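Local coordinates for fatty acid/retinol binding protein protein 7, isoform A, confirmed BY transcript evidence (Caenorhabditis elegans, PDB 2W9Y) that probably binds fatty acids such as oleic acid, and retinoids, as a helical lipid-carrier protein of the nematode fatty-acid and retinol-binding family, at residues Pro17-Glu22 with Glu71-Arg76; Glu37-His42 with Asp53-Lys58. All coordinates share one frame; numbering follows the deposited sequence. Where two conformers were deposited one is given.

Contact 1: residues Pro17-Glu22 with Glu71-Arg76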
ATOM      1  N   PRO A  17       1.232   4.255  -3.240  1.00  7.53           N
ATOM      2  CA  PRO A  17       1.755   5.558  -2.718  1.00  7.76           C
ATOM      3  C   PRO A  17       3.261   5.523  -2.531  1.00  8.27           C
ATOM      4  O   PRO A  17       3.843   4.459  -2.324  1.00  9.16           O
ATOM      5  CB  PRO A  17       1.075   5.707  -1.359  1.00  8.17           C
ATOM      6  CG  PRO A  17      -0.236   4.825  -1.469  1.00  7.92           C
ATOM      7  CD  PRO A  17       0.249   3.635  -2.288  1.00  7.46           C
ATOM      8  N   THR A  18       3.886   6.690  -2.636  1.00  8.45           N
ATOM      9  CA  THR A  18       5.341   6.859  -2.482  1.00  9.35           C
ATOM     10  C   THR A  18       5.844   6.260  -1.184  1.00 10.20           C
ATOM     11  O   THR A  18       6.901   5.519  -1.178  1.00 10.42           O
ATOM     12  CB  THR A  18       5.777   8.332  -2.659  1.00  8.21           C
ATOM     13  OG1 THR A  18       5.546   8.680  -4.052  1.00 10.89           O
ATOM     14  CG2 THR A  18       7.318   8.465  -2.399  1.00  7.67           C
ATOM     15  N   GLU A  19       5.075   6.496  -0.115  1.00  9.52           N
ATOM     16  CA  GLU A  19       5.526   6.036   1.173  1.00 10.42           C
ATOM     17  C   GLU A  19       5.606   4.486   1.258  1.00 10.36           C
ATOM     18  O   GLU A  19       6.553   3.970   1.861  1.00  8.43           O
ATOM     19  CB  GLU A  19       4.710   6.630   2.324  1.00 12.25           C
ATOM     20  CG  GLU A  19       3.151   6.440   2.183  1.00 10.98           C
ATOM     21  CD  GLU A  19       2.442   7.620   1.477  1.00 12.24           C
ATOM     22  OE1 GLU A  19       1.238   7.909   1.829  1.00 15.65           O
ATOM     23  OE2 GLU A  19       3.046   8.246   0.563  1.00 13.46           O
ATOM     24  N   GLN A  20       4.671   3.758   0.640  1.00  9.00           N
ATOM     25  CA  GLN A  20       4.785   2.287   0.597  1.00  9.87           C
ATOM     26  C   GLN A  20       6.038   1.869  -0.156  1.00 11.30           C
ATOM     27  O   GLN A  20       6.705   0.953   0.288  1.00 11.25           O
ATOM     28  CB  GLN A  20       3.554   1.584  -0.030  1.00  8.90           C
ATOM     29  CG  GLN A  20       2.486   1.059   1.005  1.00  7.88           C
ATOM     30  CD  GLN A  20       1.491   2.163   1.415  1.00 10.40           C
ATOM     31  OE1 GLN A  20       1.623   3.330   1.046  1.00 12.54           O
ATOM     32  NE2 GLN A  20       0.506   1.788   2.183  1.00 12.60           N
ATOM     33  N   LEU A  21       6.325   2.512  -1.300  1.00 10.18           N
ATOM     34  CA  LEU A  21       7.473   2.119  -2.114  1.00 11.55           C
ATOM     35  C   LEU A  21       8.764   2.444  -1.401  1.00 12.57           C
ATOM     36  O   LEU A  21       9.706   1.625  -1.444  1.00 13.28           O
ATOM     37  CB  LEU A  21       7.442   2.834  -3.479  1.00 10.32           C
ATOM     38  CG  LEU A  21       6.337   2.354  -4.416  1.00  9.11           C
ATOM     39  CD1 LEU A  21       6.173   3.226  -5.726  1.00 11.57           C
ATOM     40  CD2 LEU A  21       6.578   0.910  -4.853  1.00 14.54           C
ATOM     41  N   GLU A  22       8.825   3.598  -0.735  1.00 11.54           N
ATOM     42  CA  GLU A  22      10.056   3.998  -0.036  1.00 11.71           C
ATOM     43  C   GLU A  22      10.256   3.072   1.112  1.00 12.03           C
ATOM     44  O   GLU A  22      11.417   2.668   1.375  1.00 11.39           O
ATOM     45  CB  GLU A  22       9.989   5.460   0.500  1.00 12.31           C
ATOM     46  CG  GLU A  22      10.137   6.530  -0.637  1.00 14.12           C
ATOM     47  CD  GLU A  22       9.930   7.977  -0.156  1.00 19.41           C
ATOM     48  OE1 GLU A  22       9.335   8.212   0.917  1.00 21.56           O
ATOM     49  OE2 GLU A  22      10.347   8.903  -0.862  1.00 20.48           O
ATOM     50  N   GLU A  71       0.699   6.664   8.657  1.00 15.41           N
ATOM     51  CA  GLU A  71       0.518   8.100   8.927  1.00 16.77           C
ATOM     52  C   GLU A  71       0.409   8.899   7.630  1.00 16.85           C
ATOM     53  O   GLU A  71      -0.454   9.801   7.471  1.00 16.11           O
ATOM     54  CB  GLU A  71       1.704   8.584   9.797  1.00 18.00           C
ATOM     55  CG  GLU A  71       1.610  10.065  10.256  1.00 23.64           C
ATOM     56  CD  GLU A  71       0.397  10.308  11.154  1.00 26.50           C
ATOM     57  OE1 GLU A  71      -0.079   9.321  11.805  1.00 26.18           O
ATOM     58  OE2 GLU A  71      -0.075  11.477  11.200  1.00 28.33           O
ATOM     59  N   GLY A  72       1.277   8.535   6.686  1.00 17.23           N
ATOM     60  CA  GLY A  72       1.343   9.128   5.374  1.00 16.90           C
ATOM     61  C   GLY A  72       0.092   8.918   4.555  1.00 16.28           C
ATOM     62  O   GLY A  72      -0.396   9.852   3.868  1.00 18.47           O
ATOM     63  N   ASN A  73      -0.439   7.706   4.616  1.00 14.91           N
ATOM     64  CA  ASN A  73      -1.590   7.319   3.847  1.00 15.18           C
ATOM     65  C   ASN A  73      -2.803   8.182   4.316  1.00 15.57           C
ATOM     66  O   ASN A  73      -3.697   8.492   3.547  1.00 14.51           O
ATOM     67  CB  ASN A  73      -1.919   5.834   4.067  1.00 14.67           C
ATOM     68  CG  ASN A  73      -1.016   4.854   3.350  1.00 13.83           C
ATOM     69  OD1 ASN A  73      -1.239   3.651   3.502  1.00 14.57           O
ATOM     70  ND2 ASN A  73      -0.053   5.316   2.545  1.00 12.23           N
ATOM     71  N   LYS A  74      -2.805   8.580   5.592  1.00 16.00           N
ATOM     72  CA  LYS A  74      -4.011   9.239   6.151  1.00 16.63           C
ATOM     73  C   LYS A  74      -4.297  10.509   5.462  1.00 15.64           C
ATOM     74  O   LYS A  74      -5.472  10.792   5.154  1.00 16.57           O
ATOM     75  CB  LYS A  74      -3.815   9.545   7.652  1.00 15.49           C
ATOM     76  CG  LYS A  74      -3.790   8.319   8.524  1.00 18.74           C
ATOM     77  CD  LYS A  74      -3.572   8.721  10.024  1.00 20.40           C
ATOM     78  CE  LYS A  74      -3.336   7.477  10.891  1.00 21.82           C
ATOM     79  NZ  LYS A  74      -2.930   7.896  12.266  1.00 25.35           N
ATOM     80  N   LYS A  75      -3.242  11.270   5.192  1.00 15.42           N
ATOM     81  CA  LYS A  75      -3.372  12.617   4.643  1.00 15.95           C
ATOM     82  C   LYS A  75      -4.129  12.502   3.323  1.00 13.65           C
ATOM     83  O   LYS A  75      -4.847  13.419   2.923  1.00 13.62           O
ATOM     84  CB  LYS A  75      -1.974  13.228   4.419  1.00 17.19           C
ATOM     85  CG  LYS A  75      -2.059  14.604   3.845  1.00 23.06           C
ATOM     86  CD  LYS A  75      -0.856  15.506   4.140  1.00 27.73           C
ATOM     87  CE  LYS A  75      -1.224  16.950   3.774  1.00 27.87           C
ATOM     88  NZ  LYS A  75      -1.884  17.809   4.825  1.00 22.64           N
ATOM     89  N   ARG A  76      -3.952  11.376   2.640  1.00 11.78           N
ATOM     90  CA  ARG A  76      -4.444  11.250   1.264  1.00 10.11           C
ATOM     91  C   ARG A  76      -5.969  11.213   1.279  1.00  9.60           C
ATOM     92  O   ARG A  76      -6.599  11.358   0.268  1.00 11.00           O
ATOM     93  CB  ARG A  76      -3.905   9.951   0.639  1.00  7.72           C
ATOM     94  CG  ARG A  76      -2.347  10.036   0.375  1.00  7.26           C
ATOM     95  CD  ARG A  76      -1.775   8.704   0.061  1.00  8.09           C
ATOM     96  NE  ARG A  76      -0.288   8.830  -0.185  1.00  9.68           N
ATOM     97  CZ  ARG A  76       0.266   9.121  -1.372  1.00  9.01           C
ATOM     98  NH1 ARG A  76      -0.454   9.263  -2.505  1.00 12.06           N
ATOM     99  NH2 ARG A  76       1.603   9.227  -1.449  1.00  9.55           N
TER

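Contact 2: residues Glu37-His42 with Asp53-Lys58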
ATOM      1  N   GLU A  37       7.757 -13.317   9.139  1.00 15.81           N
ATOM      2  CA  GLU A  37       7.241 -14.007  10.339  1.00 17.95           C
ATOM      3  C   GLU A  37       5.898 -13.395  10.839  1.00 17.19           C
ATOM      4  O   GLU A  37       4.930 -14.109  11.211  1.00 17.80           O
ATOM      5  CB  GLU A  37       8.341 -13.979  11.418  1.00 18.30           C
ATOM      6  CG  GLU A  37       8.196 -14.858  12.665  1.00 23.26           C
ATOM      7  CD  GLU A  37       9.268 -14.526  13.739  1.00 29.88           C
ATOM      8  OE1 GLU A  37      10.294 -13.870  13.402  1.00 29.26           O
ATOM      9  OE2 GLU A  37       9.097 -14.934  14.923  1.00 34.92           O
ATOM     10  N   VAL A  38       5.799 -12.090  10.843  1.00 17.32           N
ATOM     11  CA  VAL A  38       4.607 -11.471  11.421  1.00 18.58           C
ATOM     12  C   VAL A  38       3.443 -11.592  10.497  1.00 19.61           C
ATOM     13  O   VAL A  38       2.349 -11.959  10.961  1.00 20.44           O
ATOM     14  CB  VAL A  38       4.799  -9.973  11.744  1.00 18.69           C
ATOM     15  CG1 VAL A  38       3.442  -9.345  12.140  1.00 19.10           C
ATOM     16  CG2 VAL A  38       5.769  -9.839  12.866  1.00 20.04           C
ATOM     17  N   PHE A  39       3.642 -11.313   9.200  1.00 21.20           N
ATOM     18  CA  PHE A  39       2.526 -11.287   8.225  1.00 23.74           C
ATOM     19  C   PHE A  39       2.003 -12.709   8.004  1.00 25.94           C
ATOM     20  O   PHE A  39       0.839 -12.899   7.708  1.00 26.10           O
ATOM     21  CB  PHE A  39       2.905 -10.700   6.846  1.00 23.04           C
ATOM     22  CG  PHE A  39       3.290  -9.240   6.850  1.00 24.09           C
ATOM     23  CD1 PHE A  39       3.117  -8.424   7.984  1.00 26.62           C
ATOM     24  CD2 PHE A  39       3.831  -8.669   5.696  1.00 24.87           C
ATOM     25  CE1 PHE A  39       3.514  -7.071   7.965  1.00 25.66           C
ATOM     26  CE2 PHE A  39       4.211  -7.346   5.652  1.00 25.48           C
ATOM     27  CZ  PHE A  39       4.041  -6.521   6.792  1.00 25.40           C
ATOM     28  N   GLN A  40       2.866 -13.705   8.173  1.00 28.90           N
ATOM     29  CA  GLN A  40       2.476 -15.119   7.969  1.00 32.26           C
ATOM     30  C   GLN A  40       1.420 -15.579   9.012  1.00 33.85           C
ATOM     31  O   GLN A  40       0.697 -16.584   8.805  1.00 32.91           O
ATOM     32  CB  GLN A  40       3.719 -16.031   7.989  1.00 32.31           C
ATOM     33  CG  GLN A  40       3.591 -17.412   7.307  1.00 36.39           C
ATOM     34  CD  GLN A  40       4.792 -18.335   7.667  1.00 39.61           C
ATOM     35  OE1 GLN A  40       5.618 -17.961   8.507  1.00 40.06           O
ATOM     36  NE2 GLN A  40       4.880 -19.531   7.040  1.00 41.23           N
ATOM     37  N   LYS A  41       1.345 -14.849  10.123  1.00 35.36           N
ATOM     38  CA  LYS A  41       0.308 -15.102  11.113  1.00 38.05           C
ATOM     39  C   LYS A  41      -1.073 -14.649  10.619  1.00 39.51           C
ATOM     40  O   LYS A  41      -2.088 -15.189  11.053  1.00 39.52           O
ATOM     41  CB  LYS A  41       0.662 -14.476  12.467  1.00 38.29           C
ATOM     42  CG  LYS A  41       1.817 -15.209  13.206  1.00 39.45           C
ATOM     43  CD  LYS A  41       2.014 -14.674  14.649  1.00 41.26           C
ATOM     44  CE  LYS A  41       0.756 -14.851  15.549  1.00 41.14           C
ATOM     45  NZ  LYS A  41       1.022 -14.640  17.017  1.00 40.52           N
ATOM     46  N   HIS A  42      -1.101 -13.701   9.679  1.00 41.25           N
ATOM     47  CA  HIS A  42      -2.361 -13.175   9.122  1.00 42.67           C
ATOM     48  C   HIS A  42      -2.576 -13.434   7.654  1.00 43.29           C
ATOM     49  O   HIS A  42      -1.816 -14.154   7.002  1.00 43.23           O
ATOM     50  CB  HIS A  42      -2.449 -11.673   9.360  1.00 43.12           C
ATOM     51  CG  HIS A  42      -2.363 -11.326  10.798  1.00 45.69           C
ATOM     52  ND1 HIS A  42      -1.159 -11.074  11.425  1.00 47.85           N
ATOM     53  CD2 HIS A  42      -3.313 -11.296  11.760  1.00 47.05           C
ATOM     54  CE1 HIS A  42      -1.378 -10.856  12.709  1.00 49.48           C
ATOM     55  NE2 HIS A  42      -2.677 -10.986  12.937  1.00 49.40           N
ATOM     56  N   ASP A  53       2.042  -3.106  15.978  1.00 24.40           N
ATOM     57  CA  ASP A  53       2.329  -3.620  17.297  1.00 25.21           C
ATOM     58  C   ASP A  53       3.190  -4.877  17.235  1.00 24.09           C
ATOM     59  O   ASP A  53       4.241  -4.945  17.849  1.00 23.93           O
ATOM     60  CB  ASP A  53       1.005  -3.910  17.950  1.00 25.98           C
ATOM     61  CG  ASP A  53      -0.101  -3.018  17.386  1.00 30.99           C
ATOM     62  OD1 ASP A  53      -0.626  -2.210  18.169  1.00 36.31           O
ATOM     63  OD2 ASP A  53      -0.437  -3.086  16.159  1.00 33.72           O
ATOM     64  N   GLU A  54       2.774  -5.868  16.470  1.00 23.52           N
ATOM     65  CA  GLU A  54       3.534  -7.103  16.368  1.00 23.08           C
ATOM     66  C   GLU A  54       4.937  -6.935  15.750  1.00 21.38           C
ATOM     67  O   GLU A  54       5.939  -7.509  16.243  1.00 21.01           O
ATOM     68  CB  GLU A  54       2.743  -8.100  15.527  1.00 24.85           C
ATOM     69  CG  GLU A  54       1.486  -8.615  16.228  1.00 28.59           C
ATOM     70  CD  GLU A  54       0.539  -9.299  15.247  1.00 34.52           C
ATOM     71  OE1 GLU A  54       1.022  -9.759  14.189  1.00 36.64           O
ATOM     72  OE2 GLU A  54      -0.684  -9.379  15.522  1.00 36.90           O
ATOM     73  N   VAL A  55       5.020  -6.161  14.675  1.00 18.34           N
ATOM     74  CA  VAL A  55       6.312  -5.905  14.097  1.00 16.13           C
ATOM     75  C   VAL A  55       7.242  -5.200  15.073  1.00 16.29           C
ATOM     76  O   VAL A  55       8.443  -5.532  15.153  1.00 15.46           O
ATOM     77  CB  VAL A  55       6.214  -5.035  12.783  1.00 14.78           C
ATOM     78  CG1 VAL A  55       7.608  -4.633  12.291  1.00 14.86           C
ATOM     79  CG2 VAL A  55       5.400  -5.731  11.632  1.00 16.23           C
ATOM     80  N   SER A  56       6.716  -4.226  15.821  0.50 15.92           N
ATOM     81  CA  SER A  56       7.601  -3.348  16.609  0.50 16.16           C
ATOM     82  C   SER A  56       8.130  -4.116  17.823  0.50 16.71           C
ATOM     83  O   SER A  56       9.229  -3.866  18.295  0.50 17.15           O
ATOM     84  CB  SER A  56       6.868  -2.075  17.046  0.50 15.64           C
ATOM     85  OG  SER A  56       6.182  -1.465  15.962  0.50 12.85           O
ATOM     86  N   LYS A  57       7.330  -5.063  18.290  1.00 17.05           N
ATOM     87  CA  LYS A  57       7.708  -6.006  19.351  0.50 18.74           C
ATOM     88  C   LYS A  57       9.011  -6.720  18.968  1.00 19.04           C
ATOM     89  O   LYS A  57       9.884  -6.968  19.797  1.00 19.18           O
ATOM     90  CB  LYS A  57       6.583  -7.041  19.520  0.50 18.56           C
ATOM     91  CG  LYS A  57       6.981  -8.386  20.171  0.50 20.77           C
ATOM     92  CD  LYS A  57       5.772  -9.068  20.863  0.50 22.09           C
ATOM     93  CE  LYS A  57       6.198 -10.212  21.801  0.50 21.57           C
ATOM     94  NZ  LYS A  57       5.269 -10.384  22.967  0.50 19.66           N
ATOM     95  N   LYS A  58       9.114  -7.052  17.684  1.00 18.69           N
ATOM     96  CA  LYS A  58      10.261  -7.776  17.169  1.00 18.72           C
ATOM     97  C   LYS A  58      11.422  -6.900  16.709  1.00 17.69           C
ATOM     98  O   LYS A  58      12.554  -7.316  16.820  1.00 19.06           O
ATOM     99  CB  LYS A  58       9.800  -8.697  16.059  1.00 18.91           C
ATOM    100  CG  LYS A  58       9.155  -9.961  16.606  1.00 21.40           C
ATOM    101  CD  LYS A  58       8.152 -10.534  15.658  1.00 26.33           C
ATOM    102  CE  LYS A  58       8.092 -12.086  15.742  1.00 30.10           C
ATOM    103  NZ  LYS A  58       8.540 -12.686  17.058  1.00 31.84           N
TER

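Contact 1: residues Pro17-Glu22 with Glu71-Arg76
R76 and E19 meet tip to tip, the guanidinium side-on to the carboxylate so that each oxygen takes one nitrogen. NE of R76 lies 2.7 Å from OE1 of E19, and NH2 of R76 is equally close to OE2. The planes of the two groups are turned 44° apart, so both N-H groups reach the oxygens from above the carboxylate plane although the oxygens lie close to the guanidinium plane. R76 gets there by a chain extended from CG to NE; E19 sets CG in the crowded position between backbone N and carbonyl carbon (chi1 53°) and bends at chi2. One guanidinium face is covered by P17, whose CB sits over its centre, 3.5 Å from CZ of R76. These groups tie the start of helix 18-26, with P17 as its N-cap, to the C-terminal part of helix 60-75; segments 18-22 and 71-75 run nearly antiparallel, their axes 10.0 Å apart at closest approach, in this all-helical fold. G72 probably eases the close approach, since a CB there would point at E19 and come tight against OE1. Beside the ion pair, N73 and Q20 join their amides head to head, the planes only 12° apart. ND2 of N73 gives an almost straight bond to OE1 of Q20 (3.0 Å), while NE2 of Q20 returns one to OD1 of N73 (2.9 Å), each on a carbonyl lone pair. The second N-H of N73 goes to OE1 of E19, 3.0 Å from ND2, so that oxygen accepts from both N73 and R76; facing a carboxylate probably fixes the N73 amide against flipping. I92, V95 and L99 of helix 82-104 back the amide pair and P17. D137 forms a second salt bridge with NH2 of R76 and accepts from T18 OG1.

Contact 2: residues Glu37-His42 with Asp53-Lys58
OE2 of E37 is the best-held polar atom across this contact, yet it has a single grip: a weak hydrogen bond from NZ of K58, 3.1 Å away, within a salt bridge. E37 reaches out with CG anti to its backbone N (chi1 -168°) and an extended chain, while K58 bends at chi3 and chi4 and crosses it at about a right angle. The lysine therefore offers CE as well as NZ, CE of K58 lying 3.1 Å from OE2 of E37. Nearer the backbone, K58 slides past V38 in the opposite direction, its CD 3.7 Å from CG2 of V38. The other branch of V38 is shared: CG1 faces CG2 of V55 at 4.1 Å and also touches the carboxylate of E54. H42 and E54 meet tip to tip, ring and carboxylate nearly coplanar, 17° apart. A carbon rather than a nitrogen leads the approach: OE1 of E54 lies at the ring edge, in its plane, 3.0 Å from CE1 of H42. That oxygen is buried by the contact and has no hydrogen-bonding partner in the model; the nearby ring and NZ of the K41 ammonium, 5.6 Å from OE1 of E54, might temper its charge. The type I turn from F39 to H42 brings the imidazole here. An alanine in place of H42 would remove the ring that meets the carboxylate edge-on and would probably leave E54 less firmly placed. F39 points its CB away, but its ring reaches V55 obliquely and extends to C100, T103 and V104 of helix 82-104. V55 in turn packs on L62 and L66, so F39 ties helix 32-39 to helix 82-104, while V55 ties helix 51-58 to helix 60-75.

How the contacts relate
Both contacts are partly buried, but contact 1 lies about 8 Å from the centre of the chain and contact 2 about 17 Å, measured centre to centre. Contact 1 is densely polar, with charged and amide groups satisfying one another between helices 18-26 and 60-75. Contact 2 combines valine packing and one salt bridge, carried by a weak hydrogen bond between exposed side chains, with an E54 carboxylate oxygen buried without a hydrogen-bonding partner; it joins helices 32-39 and 51-58. Those helices adjoin the first pair in sequence: 32-39 follows 18-26, and 51-58 precedes 60-75. The two sites do not touch, their nearest atoms being about 10 Å apart, but side chains of both pack on helix 82-104.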